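Side-chain contact in DNA polymerase III subunit delta (Bacillus subtilis, PDB 3ZH9), which serves in the tau-delta-delta' clamp loader that places the beta sliding clamp on primed DNA, probably as the wrench that opens the clamp ring: residues A253-Q258 with E309-M314. Numbering follows the deposited sequence.
Sequences ALISNQ and EQLAVM
Ser-256 and Leu-311 form the nearest backbone pair, their CA atoms 6.3 Å apart, where two helical segments, 253-258 and 309-314, run past one another in roughly opposite directions. The contact is small and apolar, with no hydrogen bond across it, and segment 309-314 reaches segment 253-258 through one side chain, Leu-311. Its CG stands anti to its own carbonyl carbon (chi1 -70°), which sends the forked end across to the first helix. Leu-311 CD1 comes closest, 3.8 Å from Ser-256 CA and 4.2 Å from Ser-256 CB. Leu-311 CD1 also meets the branch methyl CG2 of Ile-255 at 3.9 Å, while Leu-311 CD2 approaches that CG2 at 4.2 Å, so both prongs of the leucine fork touch one isoleucine methyl. With Ile-255 CG1 beside the backbone N (chi1 -68°), CG2 lies anti to that N and is the branch that faces Leu-311; the CG1-CD1 arm takes the other course, and the two side chains cross at about a right angle. Contact with Ser-256 is through carbon alone. Leu-311 also touches Met-252 and Phe-259, one turn to either side on the first helix, and thus fits a hole bordered by residues 252, 255, 256 and 259, as in knobs-into-holes packing; Met-314 touches Met-252 too. The pair joins helix 248-269 to helix 301-319 within the all-helical C-terminal domain, which in clamp loaders belongs to the collar that holds the subunits together. Phe-332 of helix 325-338 packs on Leu-311 as well, while Leu-254 and Gln-258 lean on helix 215-227, so that helix 248-269 has helix 301-319 on one face and helix 215-227 on another.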
ATOM      1  N   ALA A 253     -10.214  18.768   3.719  1.00 42.90           N
ATOM      2  CA  ALA A 253      -9.825  18.016   2.534  1.00 42.48           C
ATOM      3  C   ALA A 253      -9.959  16.516   2.773  1.00 43.30           C
ATOM      4  O   ALA A 253     -10.516  15.803   1.946  1.00 40.94           O
ATOM      5  CB  ALA A 253      -8.390  18.367   2.129  1.00 43.81           C
ATOM      6  N   LEU A 254      -9.450  16.036   3.904  1.00 37.97           N
ATOM      7  CA  LEU A 254      -9.581  14.619   4.253  1.00 35.63           C
ATOM      8  C   LEU A 254     -11.048  14.174   4.442  1.00 30.64           C
ATOM      9  O   LEU A 254     -11.425  13.078   4.047  1.00 36.89           O
ATOM     10  CB  LEU A 254      -8.773  14.301   5.512  1.00 38.12           C
ATOM     11  CG  LEU A 254      -7.271  14.616   5.442  1.00 54.81           C
ATOM     12  CD1 LEU A 254      -6.589  14.346   6.786  1.00 54.20           C
ATOM     13  CD2 LEU A 254      -6.569  13.860   4.323  1.00 43.24           C
ATOM     14  N   ILE A 255     -11.853  15.016   5.084  1.00 30.70           N
ATOM     15  CA  ILE A 255     -13.269  14.747   5.220  1.00 40.06           C
ATOM     16  C   ILE A 255     -13.849  14.640   3.810  1.00 41.88           C
ATOM     17  O   ILE A 255     -14.533  13.679   3.475  1.00 34.49           O
ATOM     18  CB  ILE A 255     -13.966  15.857   6.027  1.00 37.92           C
ATOM     19  CG1 ILE A 255     -13.488  15.816   7.481  1.00 40.07           C
ATOM     20  CG2 ILE A 255     -15.495  15.707   5.955  1.00 31.97           C
ATOM     21  CD1 ILE A 255     -13.884  17.052   8.307  1.00 39.61           C
ATOM     22  N   SER A 256     -13.520  15.615   2.974  1.00 34.32           N
ATOM     23  CA  SER A 256     -13.958  15.618   1.584  1.00 40.54           C
ATOM     24  C   SER A 256     -13.547  14.337   0.842  1.00 38.57           C
ATOM     25  O   SER A 256     -14.365  13.722   0.166  1.00 31.98           O
ATOM     26  CB  SER A 256     -13.425  16.871   0.865  1.00 39.29           C
ATOM     27  OG  SER A 256     -13.888  16.920  -0.472  1.00 59.96           O
ATOM     28  N   ASN A 257     -12.283  13.936   0.959  1.00 31.54           N
ATOM     29  CA  ASN A 257     -11.818  12.712   0.306  1.00 28.78           C
ATOM     30  C   ASN A 257     -12.619  11.468   0.745  1.00 28.48           C
ATOM     31  O   ASN A 257     -12.859  10.553  -0.043  1.00 33.45           O
ATOM     32  CB  ASN A 257     -10.325  12.462   0.600  1.00 31.04           C
ATOM     33  CG  ASN A 257      -9.416  13.574   0.078  1.00 50.25           C
ATOM     34  OD1 ASN A 257      -9.734  14.268  -0.890  1.00 47.49           O
ATOM     35  ND2 ASN A 257      -8.263  13.737   0.725  1.00 62.09           N
ATOM     36  N   GLN A 258     -12.984  11.410   2.018  1.00 28.80           N
ATOM     37  CA  GLN A 258     -13.716  10.257   2.519  1.00 23.12           C
ATOM     38  C   GLN A 258     -15.152  10.260   2.011  1.00 27.98           C
ATOM     39  O   GLN A 258     -15.690   9.208   1.650  1.00 31.18           O
ATOM     40  CB  GLN A 258     -13.674  10.178   4.043  1.00 27.10           C
ATOM     41  CG  GLN A 258     -14.418   8.962   4.642  1.00 32.02           C
ATOM     42  CD  GLN A 258     -13.819   7.602   4.263  1.00 38.06           C
ATOM     43  OE1 GLN A 258     -12.765   7.518   3.629  1.00 37.85           O
ATOM     44  NE2 GLN A 258     -14.502   6.528   4.660  1.00 34.86           N
ATOM     45  N   GLU A 309     -21.095  18.836  -1.926  1.00 30.24           N
ATOM     46  CA  GLU A 309     -21.163  20.209  -2.407  1.00 33.80           C
ATOM     47  C   GLU A 309     -20.903  21.216  -1.272  1.00 39.17           C
ATOM     48  O   GLU A 309     -20.178  22.182  -1.457  1.00 40.95           O
ATOM     49  CB  GLU A 309     -22.500  20.484  -3.114  1.00 35.13           C
ATOM     50  CG  GLU A 309     -22.717  21.956  -3.518  1.00 39.54           C
ATOM     51  CD  GLU A 309     -21.673  22.481  -4.500  1.00 48.49           C
ATOM     52  OE1 GLU A 309     -20.874  21.680  -5.023  1.00 49.27           O
ATOM     53  OE2 GLU A 309     -21.656  23.704  -4.760  1.00 53.13           O
ATOM     54  N   GLN A 310     -21.481  20.978  -0.097  1.00 35.38           N
ATOM     55  CA  GLN A 310     -21.165  21.793   1.073  1.00 43.30           C
ATOM     56  C   GLN A 310     -19.657  21.879   1.293  1.00 45.11           C
ATOM     57  O   GLN A 310     -19.120  22.947   1.606  1.00 40.87           O
ATOM     58  CB  GLN A 310     -21.826  21.220   2.331  1.00 45.69           C
ATOM     59  CG  GLN A 310     -23.321  21.456   2.414  1.00 42.76           C
ATOM     60  CD  GLN A 310     -23.958  20.731   3.593  1.00 50.70           C
ATOM     61  OE1 GLN A 310     -23.347  19.860   4.200  1.00 47.55           O
ATOM     62  NE2 GLN A 310     -25.192  21.095   3.917  1.00 55.54           N
ATOM     63  N   LEU A 311     -18.964  20.757   1.131  1.00 40.04           N
ATOM     64  CA  LEU A 311     -17.518  20.766   1.337  1.00 33.21           C
ATOM     65  C   LEU A 311     -16.753  21.514   0.249  1.00 35.29           C
ATOM     66  O   LEU A 311     -15.736  22.128   0.536  1.00 37.53           O
ATOM     67  CB  LEU A 311     -16.961  19.356   1.528  1.00 38.73           C
ATOM     68  CG  LEU A 311     -17.352  18.692   2.854  1.00 36.58           C
ATOM     69  CD1 LEU A 311     -17.195  17.163   2.774  1.00 30.45           C
ATOM     70  CD2 LEU A 311     -16.547  19.272   4.020  1.00 33.05           C
ATOM     71  N   ALA A 312     -17.235  21.469  -0.992  1.00 40.14           N
ATOM     72  CA  ALA A 312     -16.583  22.215  -2.072  1.00 44.33           C
ATOM     73  C   ALA A 312     -16.751  23.706  -1.832  1.00 48.56           C
ATOM     74  O   ALA A 312     -15.827  24.492  -2.046  1.00 49.32           O
ATOM     75  CB  ALA A 312     -17.160  21.832  -3.442  1.00 37.04           C
ATOM     76  N   VAL A 313     -17.939  24.096  -1.386  1.00 39.53           N
ATOM     77  CA  VAL A 313     -18.179  25.487  -1.043  1.00 41.34           C
ATOM     78  C   VAL A 313     -17.241  25.910   0.080  1.00 48.07           C
ATOM     79  O   VAL A 313     -16.631  26.975   0.013  1.00 44.06           O
ATOM     80  CB  VAL A 313     -19.649  25.763  -0.642  1.00 46.37           C
ATOM     81  CG1 VAL A 313     -19.786  27.201  -0.120  1.00 49.75           C
ATOM     82  CG2 VAL A 313     -20.585  25.552  -1.833  1.00 40.70           C
ATOM     83  N   MET A 314     -17.108  25.072   1.105  1.00 44.68           N
ATOM     84  CA  MET A 314     -16.242  25.420   2.232  1.00 44.95           C
ATOM     85  C   MET A 314     -14.795  25.564   1.784  1.00 50.32           C
ATOM     86  O   MET A 314     -14.065  26.443   2.255  1.00 54.46           O
ATOM     87  CB  MET A 314     -16.338  24.370   3.333  1.00 41.72           C
ATOM     88  CG  MET A 314     -15.466  24.690   4.539  1.00 47.68           C
ATOM     89  SD  MET A 314     -15.518  23.338   5.727  1.00 60.63           S
ATOM     90  CE  MET A 314     -17.277  23.289   6.045  1.00 58.71           C
TER